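Local coordinates for protein thiazoline oxidase/subtilisin-like protease (Prochloron didemni, PDB 4H6X) that probably cleaves the patellamide precursor peptide and joins the ends of the released core segment into a ring, as a subtilisin-like transamidating serine protease, at residues L13-I17 with P253-I257; D22-Q26 with L286-L290; P59-E63 with N155-A159; P64-I68 with T100-I104; Q196-L201 with V298-R304. All coordinates share one frame. Numbering follows the deposited sequence.

Contact 1. Residues L13-I17 with P253-I257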
# COMPACT_ATOMS: atom_id res chain seq x y z
N LEU A 13 13.90 2.41 -3.38
CA LEU A 13 13.85 2.94 -2.02
C LEU A 13 14.96 2.38 -1.11
O LEU A 13 15.00 2.70 0.08
CB LEU A 13 12.46 2.71 -1.38
CG LEU A 13 11.25 3.34 -2.08
CD1 LEU A 13 9.92 2.89 -1.48
CD2 LEU A 13 11.36 4.87 -2.09
N ASP A 14 15.84 1.56 -1.67
CA ASP A 14 16.96 0.98 -0.92
C ASP A 14 17.73 2.01 -0.09
O ASP A 14 18.00 1.79 1.09
CB ASP A 14 17.94 0.24 -1.84
CG ASP A 14 17.44 -1.12 -2.26
OD1 ASP A 14 16.52 -1.69 -1.61
OD2 ASP A 14 17.98 -1.65 -3.26
N GLU A 15 18.04 3.15 -0.71
CA GLU A 15 18.82 4.18 -0.05
C GLU A 15 18.01 4.96 0.97
O GLU A 15 18.56 5.47 1.94
CB GLU A 15 19.46 5.14 -1.07
CG GLU A 15 20.56 4.50 -1.91
CD GLU A 15 21.65 3.84 -1.06
OE1 GLU A 15 22.19 4.52 -0.15
OE2 GLU A 15 21.96 2.66 -1.30
N ARG A 16 16.69 5.02 0.77
CA ARG A 16 15.82 5.74 1.69
C ARG A 16 15.35 4.87 2.85
O ARG A 16 14.85 5.39 3.85
CB ARG A 16 14.63 6.34 0.93
CG ARG A 16 15.03 7.48 -0.01
CD ARG A 16 13.91 7.87 -0.97
NE ARG A 16 12.77 8.50 -0.29
CZ ARG A 16 11.67 8.93 -0.91
NH1 ARG A 16 11.53 8.79 -2.22
NH2 ARG A 16 10.70 9.49 -0.20
N ILE A 17 15.50 3.55 2.72
CA ILE A 17 15.04 2.61 3.75
C ILE A 17 16.16 1.65 4.16
O ILE A 17 16.34 0.59 3.56
CB ILE A 17 13.77 1.82 3.32
CG1 ILE A 17 12.67 2.78 2.85
CG2 ILE A 17 13.26 0.98 4.48
CD1 ILE A 17 11.45 2.10 2.26
N PRO A 253 8.89 6.57 3.80
CA PRO A 253 8.96 7.44 2.62
C PRO A 253 7.57 7.61 1.97
O PRO A 253 6.93 6.62 1.60
CB PRO A 253 9.88 6.66 1.67
CG PRO A 253 10.71 5.81 2.56
CD PRO A 253 9.81 5.42 3.70
N GLY A 254 7.13 8.86 1.86
CA GLY A 254 5.86 9.18 1.20
C GLY A 254 5.99 10.21 0.09
O GLY A 254 5.00 10.57 -0.56
N GLU A 255 7.21 10.70 -0.14
CA GLU A 255 7.44 11.72 -1.15
C GLU A 255 8.13 11.14 -2.38
O GLU A 255 9.14 10.45 -2.27
CB GLU A 255 8.25 12.87 -0.54
CG GLU A 255 8.50 14.04 -1.48
CD GLU A 255 9.13 15.24 -0.78
OE1 GLU A 255 9.89 15.04 0.20
OE2 GLU A 255 8.87 16.38 -1.22
N GLU A 256 7.58 11.44 -3.56
CA GLU A 256 8.21 11.03 -4.83
C GLU A 256 8.40 9.52 -4.91
O GLU A 256 9.48 9.01 -5.24
CB GLU A 256 9.53 11.76 -5.05
CG GLU A 256 9.38 13.26 -5.30
CD GLU A 256 8.89 13.55 -6.70
OE1 GLU A 256 9.48 13.00 -7.66
OE2 GLU A 256 7.90 14.31 -6.84
N ILE A 257 7.32 8.81 -4.59
CA ILE A 257 7.27 7.37 -4.69
C ILE A 257 6.87 7.02 -6.12
O ILE A 257 5.91 7.59 -6.66
CB ILE A 257 6.27 6.78 -3.67
CG1 ILE A 257 6.60 7.25 -2.23
CG2 ILE A 257 6.16 5.26 -3.81
CD1 ILE A 257 8.03 6.99 -1.77
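Arg16 reaches across to Pro253 and lays one face of its guanidinium over the proline ring, NH2 of Arg16 coming within 3.5 Å of CB of Pro253. Beyond the proline the same group runs into the turn of residues 253-257, where the carbonyl O of Glu255 lies near the guanidinium plane and accepts two hydrogen bonds, from Arg16 NH1 at 2.9 Å and from Arg16 NH2 at 2.8 Å. One backbone oxygen thus receives both terminal nitrogens. Behind the arginine the contact turns apolar: CG1 of Ile17 packs on CG of Pro253 at 3.6 Å, and CD2 of Leu13 meets CD1 of Ile257 at 4.0 Å. Leu13, Arg16 and Ile17 come together on one side because residues 14-16 have helical backbone angles. Leu13 and Ile17 also touch Val279 on helix 273-293, so the N-terminal segment covers both that helix and the end of the last strand of the parallel sheet. The turn that Arg16 grips carries strand 249-253 into the small antiparallel pair 257-259 and 268-270. There Glu256, with its positive phi of 58°, and Ile257 both face Leu270, which makes the corner a G1 beta bulge.

Contact 2. Residues D22-Q26 with L286-L290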
# COMPACT_ATOMS: atom_id res chain seq x y z
N ASP A 22 18.83 -5.64 2.28
CA ASP A 22 19.12 -6.87 3.06
C ASP A 22 17.88 -7.76 3.25
O ASP A 22 17.97 -8.98 3.17
CB ASP A 22 19.73 -6.54 4.43
CG ASP A 22 21.14 -5.93 4.33
OD1 ASP A 22 21.92 -6.32 3.43
OD2 ASP A 22 21.48 -5.05 5.16
N LEU A 23 16.73 -7.15 3.52
CA LEU A 23 15.50 -7.93 3.63
C LEU A 23 15.16 -8.50 2.26
O LEU A 23 14.82 -9.69 2.15
CB LEU A 23 14.36 -7.10 4.23
CG LEU A 23 12.93 -7.70 4.37
CD1 LEU A 23 12.88 -9.04 5.10
CD2 LEU A 23 12.05 -6.67 5.06
N HIS A 24 15.28 -7.69 1.20
CA HIS A 24 15.06 -8.19 -0.17
C HIS A 24 15.99 -9.36 -0.50
O HIS A 24 15.59 -10.31 -1.19
CB HIS A 24 15.20 -7.10 -1.24
CG HIS A 24 13.95 -6.29 -1.46
ND1 HIS A 24 12.69 -6.78 -1.20
CD2 HIS A 24 13.78 -5.05 -1.95
CE1 HIS A 24 11.80 -5.85 -1.50
NE2 HIS A 24 12.43 -4.79 -1.96
N ASN A 25 17.22 -9.31 0.01
CA ASN A 25 18.18 -10.40 -0.19
C ASN A 25 17.70 -11.71 0.39
O ASN A 25 18.12 -12.77 -0.07
CB ASN A 25 19.55 -10.04 0.38
CG ASN A 25 20.24 -8.96 -0.42
OD1 ASN A 25 19.80 -8.61 -1.52
ND2 ASN A 25 21.32 -8.41 0.12
N GLN A 26 16.83 -11.64 1.39
CA GLN A 26 16.30 -12.83 2.06
C GLN A 26 14.94 -13.28 1.50
O GLN A 26 14.68 -14.48 1.38
CB GLN A 26 16.20 -12.57 3.57
CG GLN A 26 17.51 -12.15 4.19
CD GLN A 26 17.52 -12.27 5.70
OE1 GLN A 26 17.16 -13.31 6.25
NE2 GLN A 26 17.95 -11.21 6.38
N LEU A 286 6.69 -8.70 3.66
CA LEU A 286 8.01 -9.33 3.63
C LEU A 286 8.36 -9.97 4.99
O LEU A 286 8.88 -11.09 5.05
CB LEU A 286 9.08 -8.31 3.22
CG LEU A 286 9.12 -7.77 1.78
CD1 LEU A 286 10.35 -6.90 1.58
CD2 LEU A 286 9.10 -8.86 0.72
N LEU A 287 8.06 -9.27 6.09
CA LEU A 287 8.39 -9.79 7.43
C LEU A 287 7.56 -11.01 7.75
O LEU A 287 8.07 -11.98 8.32
CB LEU A 287 8.24 -8.71 8.50
CG LEU A 287 9.20 -7.51 8.41
CD1 LEU A 287 8.78 -6.39 9.35
CD2 LEU A 287 10.66 -7.92 8.64
N MET A 288 6.28 -10.98 7.37
CA MET A 288 5.42 -12.15 7.45
C MET A 288 5.91 -13.29 6.55
O MET A 288 5.84 -14.46 6.93
CB MET A 288 3.96 -11.81 7.09
CG MET A 288 3.25 -10.86 8.04
SD MET A 288 1.53 -10.64 7.50
CE MET A 288 0.95 -9.59 8.84
N SER A 289 6.38 -12.96 5.35
CA SER A 289 6.94 -13.97 4.45
C SER A 289 8.11 -14.74 5.10
O SER A 289 8.25 -15.95 4.92
CB SER A 289 7.38 -13.34 3.13
OG SER A 289 6.26 -12.77 2.49
N LEU A 290 8.91 -14.01 5.86
CA LEU A 290 10.07 -14.57 6.56
C LEU A 290 9.64 -15.48 7.72
O LEU A 290 10.32 -16.47 8.02
CB LEU A 290 10.94 -13.42 7.04
CG LEU A 290 12.45 -13.51 6.92
CD1 LEU A 290 12.87 -14.06 5.56
CD2 LEU A 290 13.02 -12.12 7.16
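The two helical segments run at 44° to each other, N-to-C directions more nearly parallel than antiparallel, with axes 10.5 Å apart at closest approach. Their CA atoms come nearest at Leu23 and Leu286, 7.6 Å, and at Gln26 and Leu290, 7.9 Å, one turn further along both. No hydrogen bond crosses the interface, which is held by leucine side chains. Leu23 sits in the middle: its CD2 lies 3.9 Å from CB of Leu286 and 4.0 Å from CD2 of Leu287, while its CD1 meets CD2 of Leu290 at 3.7 Å. It therefore packs among three residues of the longer helix, two of them a turn apart. At one end Leu286 CD1 lies against the His24 ring, though the CA-to-CB bond of His24 itself points away. At the other end the aliphatic CB of Gln26 covers CD1 of Leu290 at 4.2 Å. Met336 of helix 332-340 touches Leu23, Gln26 and Leu287, and Phe340 touches Leu290, so the C-terminal helix completes this apolar cluster. Leu287 also packs on Val303 and Leu307 of helix 300-309, while Leu286 rests on Ile128 and Ala129 in the loop before strand 133-138.

Contact 3. Residues P59-E63 with N155-A159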
# COMPACT_ATOMS: atom_id res chain seq x y z
N PRO A 59 -16.73 -6.13 -4.73
CA PRO A 59 -17.78 -6.30 -3.72
C PRO A 59 -19.09 -6.61 -4.44
O PRO A 59 -19.52 -5.83 -5.28
CB PRO A 59 -17.84 -4.93 -3.03
CG PRO A 59 -16.50 -4.33 -3.27
CD PRO A 59 -16.08 -4.81 -4.64
N TYR A 60 -19.71 -7.75 -4.11
CA TYR A 60 -20.89 -8.21 -4.85
C TYR A 60 -22.13 -7.34 -4.60
O TYR A 60 -23.12 -7.42 -5.35
CB TYR A 60 -21.16 -9.67 -4.51
CG TYR A 60 -21.29 -9.93 -3.02
CD1 TYR A 60 -22.53 -9.86 -2.40
CD2 TYR A 60 -20.18 -10.23 -2.24
CE1 TYR A 60 -22.67 -10.10 -1.05
CE2 TYR A 60 -20.29 -10.46 -0.88
CZ TYR A 60 -21.54 -10.40 -0.29
OH TYR A 60 -21.68 -10.59 1.04
N TRP A 61 -22.08 -6.54 -3.54
CA TRP A 61 -23.16 -5.61 -3.20
C TRP A 61 -23.10 -4.27 -3.95
O TRP A 61 -23.98 -3.43 -3.79
CB TRP A 61 -23.25 -5.40 -1.68
CG TRP A 61 -22.02 -4.76 -1.05
CD1 TRP A 61 -21.80 -3.43 -0.81
CD2 TRP A 61 -20.86 -5.45 -0.55
NE1 TRP A 61 -20.58 -3.25 -0.22
CE2 TRP A 61 -19.98 -4.47 -0.05
CE3 TRP A 61 -20.49 -6.81 -0.48
CZ2 TRP A 61 -18.72 -4.80 0.51
CZ3 TRP A 61 -19.22 -7.14 0.09
CH2 TRP A 61 -18.37 -6.13 0.57
N HIS A 62 -22.07 -4.08 -4.78
CA HIS A 62 -21.98 -2.89 -5.65
C HIS A 62 -22.63 -3.11 -7.01
O HIS A 62 -22.50 -4.18 -7.59
CB HIS A 62 -20.52 -2.49 -5.89
CG HIS A 62 -19.82 -2.00 -4.66
ND1 HIS A 62 -18.45 -1.84 -4.60
CD2 HIS A 62 -20.29 -1.64 -3.44
CE1 HIS A 62 -18.11 -1.38 -3.41
NE2 HIS A 62 -19.21 -1.26 -2.68
N GLU A 63 -23.34 -2.10 -7.50
CA GLU A 63 -23.74 -2.07 -8.91
C GLU A 63 -22.47 -1.84 -9.73
O GLU A 63 -21.68 -0.95 -9.41
CB GLU A 63 -24.76 -0.96 -9.17
CG GLU A 63 -26.16 -1.22 -8.63
CD GLU A 63 -26.88 -2.37 -9.33
OE1 GLU A 63 -26.51 -2.75 -10.47
OE2 GLU A 63 -27.84 -2.91 -8.73
N ASN A 155 -19.89 0.65 4.15
CA ASN A 155 -19.29 -0.02 3.00
C ASN A 155 -17.89 -0.53 3.31
O ASN A 155 -17.52 -1.63 2.89
CB ASN A 155 -19.26 0.91 1.79
CG ASN A 155 -18.75 0.21 0.55
OD1 ASN A 155 -19.35 -0.78 0.09
ND2 ASN A 155 -17.64 0.69 0.00
N LEU A 156 -17.11 0.25 4.05
CA LEU A 156 -15.77 -0.17 4.41
C LEU A 156 -15.82 -1.37 5.36
O LEU A 156 -15.05 -2.32 5.21
CB LEU A 156 -14.97 0.99 5.00
CG LEU A 156 -13.50 0.74 5.36
CD1 LEU A 156 -12.68 0.05 4.26
CD2 LEU A 156 -12.87 2.07 5.75
N ALA A 157 -16.75 -1.34 6.31
CA ALA A 157 -16.96 -2.48 7.22
C ALA A 157 -17.29 -3.76 6.43
O ALA A 157 -16.71 -4.81 6.68
CB ALA A 157 -18.08 -2.17 8.21
N ARG A 158 -18.22 -3.65 5.50
CA ARG A 158 -18.58 -4.78 4.64
C ARG A 158 -17.37 -5.28 3.83
O ARG A 158 -17.17 -6.49 3.69
CB ARG A 158 -19.74 -4.38 3.73
CG ARG A 158 -21.02 -4.03 4.49
CD ARG A 158 -22.15 -3.67 3.53
NE ARG A 158 -22.73 -4.85 2.87
CZ ARG A 158 -23.79 -4.81 2.05
NH1 ARG A 158 -24.38 -3.65 1.75
NH2 ARG A 158 -24.26 -5.94 1.52
N ALA A 159 -16.59 -4.35 3.29
CA ALA A 159 -15.36 -4.71 2.56
C ALA A 159 -14.35 -5.48 3.43
O ALA A 159 -13.73 -6.45 2.97
CB ALA A 159 -14.72 -3.46 1.98
O HOH W 1 -23.66 -9.01 1.89
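OD1 of Asn155 is the focus, accepting one hydrogen bond from NE1 of Trp61 and another from NE2 of His62, both 2.8 Å long with N-H...O angles of 166°. The oxygen lies at the edge of both rings, close to their planes. ND2 of Asn155 bonds to Gln139, so the asparagine is held from two sides. One turn along the helix, Arg158 lies flat on Trp61: guanidinium and ring centres are 3.8 Å apart, planes tilted by 13°, and CZ of Arg158 stands over the face of the five-membered ring in a cation-pi contact. CD of Arg158 adds a CH-pi contact to the same ring. A water accepts from NH2 of Arg158 at 3.1 Å and lies 2.7 Å from OH of Tyr60. Deeper in, CZ2 of Trp61 packs against CB of Ala159 at 4.5 Å. The type I turn from Pro59 to His62, closed by a bond from His62 N to Pro59 O, presents both donor rings to the helix. Helix 154-165 is the helix of the beta-alpha-beta crossover between parallel strands 133-138 and 170-173, which passes over strand 34-39 lying between them in the subtilisin-like sheet; here the loop following edge strand 53-56 covers it.

Contact 4. Residues P64-I68 with T100-I104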
# COMPACT_ATOMS: atom_id res chain seq x y z
N PRO A 64 -22.24 -2.66 -10.78
CA PRO A 64 -21.04 -2.42 -11.59
C PRO A 64 -21.10 -1.07 -12.31
O PRO A 64 -22.15 -0.67 -12.79
CB PRO A 64 -21.08 -3.58 -12.60
CG PRO A 64 -21.82 -4.65 -11.88
CD PRO A 64 -22.90 -3.93 -11.13
N ALA A 65 -19.98 -0.35 -12.33
CA ALA A 65 -19.94 0.94 -13.01
C ALA A 65 -19.44 0.76 -14.44
O ALA A 65 -18.83 -0.26 -14.78
CB ALA A 65 -19.07 1.93 -12.25
N GLU A 66 -19.70 1.76 -15.29
CA GLU A 66 -19.18 1.75 -16.65
C GLU A 66 -17.65 1.88 -16.63
O GLU A 66 -17.11 2.71 -15.90
CB GLU A 66 -19.81 2.87 -17.49
CG GLU A 66 -21.15 2.49 -18.10
CD GLU A 66 -21.05 1.30 -19.04
OE1 GLU A 66 -20.49 1.47 -20.16
OE2 GLU A 66 -21.51 0.20 -18.67
N PRO A 67 -16.96 1.06 -17.44
CA PRO A 67 -15.52 1.20 -17.58
C PRO A 67 -15.17 2.62 -18.02
O PRO A 67 -15.95 3.26 -18.72
CB PRO A 67 -15.16 0.18 -18.68
CG PRO A 67 -16.45 -0.13 -19.37
CD PRO A 67 -17.49 -0.03 -18.28
N ILE A 68 -14.03 3.12 -17.54
CA ILE A 68 -13.54 4.45 -17.86
C ILE A 68 -12.69 4.32 -19.12
O ILE A 68 -11.86 3.41 -19.20
CB ILE A 68 -12.68 5.03 -16.71
CG1 ILE A 68 -13.42 4.95 -15.36
CG2 ILE A 68 -12.20 6.45 -17.04
CD1 ILE A 68 -14.26 6.16 -15.02
N THR A 100 -16.17 11.67 -14.55
CA THR A 100 -15.32 10.51 -14.26
C THR A 100 -14.08 10.82 -13.40
O THR A 100 -13.38 9.90 -12.98
CB THR A 100 -14.87 9.83 -15.55
OG1 THR A 100 -14.28 10.82 -16.40
CG2 THR A 100 -16.07 9.14 -16.28
N LYS A 101 -13.83 12.09 -13.15
CA LYS A 101 -12.64 12.52 -12.40
C LYS A 101 -12.50 11.87 -11.02
O LYS A 101 -11.39 11.54 -10.61
CB LYS A 101 -12.60 14.04 -12.25
CG LYS A 101 -13.71 14.62 -11.39
CD LYS A 101 -13.57 16.14 -11.26
CE LYS A 101 -14.67 16.74 -10.40
NZ LYS A 101 -14.42 18.18 -10.09
N ASP A 102 -13.61 11.71 -10.30
CA ASP A 102 -13.59 11.19 -8.93
C ASP A 102 -13.19 9.72 -8.94
O ASP A 102 -12.30 9.31 -8.19
CB ASP A 102 -14.95 11.34 -8.24
CG ASP A 102 -15.33 12.79 -8.01
OD1 ASP A 102 -14.48 13.57 -7.55
OD2 ASP A 102 -16.50 13.14 -8.29
N ARG A 103 -13.82 8.94 -9.82
CA ARG A 103 -13.47 7.52 -9.99
C ARG A 103 -12.05 7.37 -10.51
O ARG A 103 -11.36 6.42 -10.13
CB ARG A 103 -14.42 6.81 -10.97
CG ARG A 103 -15.86 6.70 -10.48
CD ARG A 103 -16.73 6.09 -11.58
NE ARG A 103 -16.24 4.78 -11.98
CZ ARG A 103 -16.42 4.22 -13.17
NH1 ARG A 103 -17.08 4.86 -14.13
NH2 ARG A 103 -15.94 3.00 -13.41
N ILE A 104 -11.61 8.28 -11.38
CA ILE A 104 -10.24 8.20 -11.91
C ILE A 104 -9.21 8.38 -10.79
O ILE A 104 -8.24 7.64 -10.74
CB ILE A 104 -10.01 9.19 -13.08
CG1 ILE A 104 -10.74 8.70 -14.34
CG2 ILE A 104 -8.52 9.35 -13.38
CD1 ILE A 104 -10.88 9.75 -15.42
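Polar contact rests on a single carbonyl. The O of Glu66 accepts from NH1 and from NH2 of Arg103, each at 2.8 Å and with bent N-H...O angles of 141° and 142°, and it sits at the edge of the guanidinium near its plane. NH2 of Arg103 also forms a salt bridge with Asp140, so its charge is met outside the contact while the loop supplies a neutral acceptor. Thr100, at the N-cap position, turns its OG1 to Asp72 instead of capping the helix. Packing on the guanidinium comes from both faces: CB of Ala65 lies over one, 3.5 Å from NH2 of Arg103, and CD1 of Ile68 over the other, 3.2 Å from NH1 of Arg103, so that the planar group is sandwiched between two alkyl groups of the loop. Helix 101-118, at whose N-terminal end this happens, also contains His109, which with Asp39 and Ser274 probably forms the catalytic triad, as in subtilisins. Carbon-to-carbon packing is made by Ile68, the residue most covered here: its CG2 meets CG1 of Ile104 at 3.8 Å, and its CD1 touches the methyl CG2 of Thr100 at 3.7 Å. Tyr73 of helix 70-82 touches both Ile68 and Ile104, extending this patch into the helix that follows the loop.

Contact 5. Residues Q196-L201 with V298-R304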
# COMPACT_ATOMS: atom_id res chain seq x y z
N GLN A 196 -7.95 -7.55 14.27
CA GLN A 196 -6.98 -7.72 15.35
C GLN A 196 -7.19 -9.04 16.10
O GLN A 196 -6.23 -9.76 16.38
CB GLN A 196 -7.02 -6.53 16.32
CG GLN A 196 -5.92 -6.55 17.38
CD GLN A 196 -5.95 -5.34 18.31
OE1 GLN A 196 -6.67 -4.37 18.08
NE2 GLN A 196 -5.15 -5.40 19.38
N ASP A 197 -8.44 -9.37 16.37
CA ASP A 197 -8.78 -10.62 17.06
C ASP A 197 -8.48 -11.86 16.24
O ASP A 197 -8.38 -12.96 16.79
CB ASP A 197 -10.25 -10.64 17.48
CG ASP A 197 -10.55 -9.70 18.61
OD1 ASP A 197 -9.64 -9.39 19.40
OD2 ASP A 197 -11.71 -9.24 18.71
N ASN A 198 -8.33 -11.68 14.92
CA ASN A 198 -8.10 -12.82 14.04
C ASN A 198 -6.76 -12.83 13.35
O ASN A 198 -6.60 -13.46 12.30
CB ASN A 198 -9.22 -12.93 13.02
CG ASN A 198 -10.45 -13.55 13.62
OD1 ASN A 198 -10.54 -14.76 13.74
ND2 ASN A 198 -11.41 -12.72 14.00
N ASN A 199 -5.79 -12.12 13.92
CA ASN A 199 -4.41 -12.17 13.43
C ASN A 199 -4.25 -11.54 12.02
O ASN A 199 -3.46 -12.01 11.21
CB ASN A 199 -3.90 -13.63 13.48
CG ASN A 199 -2.41 -13.74 13.19
OD1 ASN A 199 -1.62 -12.88 13.58
ND2 ASN A 199 -2.02 -14.80 12.48
N VAL A 200 -5.01 -10.49 11.74
CA VAL A 200 -4.95 -9.80 10.45
C VAL A 200 -4.57 -8.35 10.68
O VAL A 200 -5.22 -7.63 11.44
CB VAL A 200 -6.31 -9.87 9.69
CG1 VAL A 200 -6.23 -9.14 8.34
CG2 VAL A 200 -6.70 -11.33 9.50
N LEU A 201 -3.50 -7.92 10.01
CA LEU A 201 -3.00 -6.55 10.12
C LEU A 201 -3.77 -5.59 9.19
O LEU A 201 -3.92 -5.88 8.01
CB LEU A 201 -1.50 -6.50 9.75
CG LEU A 201 -0.77 -5.15 9.82
CD1 LEU A 201 -0.75 -4.60 11.25
CD2 LEU A 201 0.65 -5.30 9.27
N VAL A 298 2.40 -17.23 10.86
CA VAL A 298 2.24 -15.79 10.65
C VAL A 298 1.73 -15.17 11.95
O VAL A 298 0.78 -15.66 12.54
CB VAL A 298 1.26 -15.49 9.50
CG1 VAL A 298 1.01 -14.00 9.36
CG2 VAL A 298 1.79 -16.07 8.20
N ASP A 299 2.38 -14.11 12.39
CA ASP A 299 1.96 -13.42 13.60
C ASP A 299 1.95 -11.93 13.32
O ASP A 299 2.99 -11.27 13.36
CB ASP A 299 2.89 -13.79 14.76
CG ASP A 299 2.41 -13.26 16.10
OD1 ASP A 299 1.64 -12.28 16.14
OD2 ASP A 299 2.85 -13.83 17.12
N ALA A 300 0.76 -11.41 13.04
CA ALA A 300 0.56 -10.03 12.57
C ALA A 300 0.86 -9.00 13.65
O ALA A 300 1.46 -7.96 13.37
CB ALA A 300 -0.86 -9.84 12.04
N GLU A 301 0.44 -9.29 14.87
CA GLU A 301 0.71 -8.41 16.00
C GLU A 301 2.21 -8.36 16.33
O GLU A 301 2.72 -7.31 16.72
CB GLU A 301 -0.13 -8.82 17.23
CG GLU A 301 -0.07 -7.85 18.41
CD GLU A 301 -0.68 -6.47 18.14
OE1 GLU A 301 -1.44 -6.28 17.16
OE2 GLU A 301 -0.38 -5.54 18.93
N ALA A 302 2.92 -9.47 16.15
CA ALA A 302 4.38 -9.46 16.40
C ALA A 302 5.05 -8.53 15.38
O ALA A 302 5.89 -7.70 15.74
CB ALA A 302 4.96 -10.86 16.34
N VAL A 303 4.63 -8.63 14.11
CA VAL A 303 5.18 -7.77 13.07
C VAL A 303 4.89 -6.31 13.39
O VAL A 303 5.79 -5.48 13.40
CB VAL A 303 4.68 -8.13 11.64
CG1 VAL A 303 5.12 -7.07 10.64
CG2 VAL A 303 5.22 -9.49 11.23
N ARG A 304 3.63 -6.02 13.71
CA ARG A 304 3.21 -4.65 14.02
C ARG A 304 4.00 -4.07 15.19
O ARG A 304 4.50 -2.94 15.11
CB ARG A 304 1.70 -4.59 14.30
CG ARG A 304 1.12 -3.18 14.35
CD ARG A 304 -0.36 -3.18 14.74
NE ARG A 304 -0.48 -3.37 16.18
CZ ARG A 304 -0.59 -2.38 17.07
NH1 ARG A 304 -0.62 -1.11 16.69
NH2 ARG A 304 -0.66 -2.68 18.36
O HOH W 2 -1.71 -11.32 15.41
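Asn199, Leu201 and Ala300 bury the most surface here. Asn199 follows the end of helix 187-197 and has a left-handed backbone (phi 68°, psi 35°); its side-chain amide acts as a two-way connector to the start of helix 300-309. OD1 of Asn199 accepts from N of Ala300 at 2.8 Å, nearly linear at 171°, while ND2 of Asn199 donates to O of Val298 at 2.9 Å. OD1 of Asn199 also takes a short 2.4 Å bond from a water, which in turn accepts from N of Glu301 at 3.0 Å. Ala300 offers its methyl group to the turn as well: its CB lies 4.1 Å from CB of Leu201 and 3.8 Å from N of Leu201. Leu201, the first residue of strand 201-205, extends its side chain along the helix until CD1 of Leu201 meets CD of Arg304 at 3.8 Å. NH2 of Arg304 forms a salt bridge with OE2 of Glu301 at 2.9 Å, and Arg304 makes a second with Glu248 outside the contact. Asp299 caps the helix, its OD1 accepting from N of Ala302 at 3.1 Å. Three successive amides at the helix start, those of residues 300 to 302, are therefore satisfied by a side chain from the opposing turn, a water and the N-cap aspartate, which implies that Asn199 complements the cap across the interface.

Contacts 2 and 5 are the one pair that truly touch: helices 273-293 and 300-309 follow each other in the chain, and CE of Met288 packs on CB of Ala300 at 3.7 Å. Contact 1 comes within about 4 Å of contact 2 by nearest atoms, both tying the N-terminal region to the C-terminal half; 1 crosses 2 and 5 along the chain. Contacts 3 and 4 adjoin in sequence, centres 16 Å apart, and nest inside the spans closed by 1 and 2, with centres 30 to 36 Å from theirs. The probable triad of Asp39, His109 and Ser274 takes two members from helices met here: His109 from helix 101-118, starting at contact 4, and Ser274 from helix 273-293, passing through contact 2.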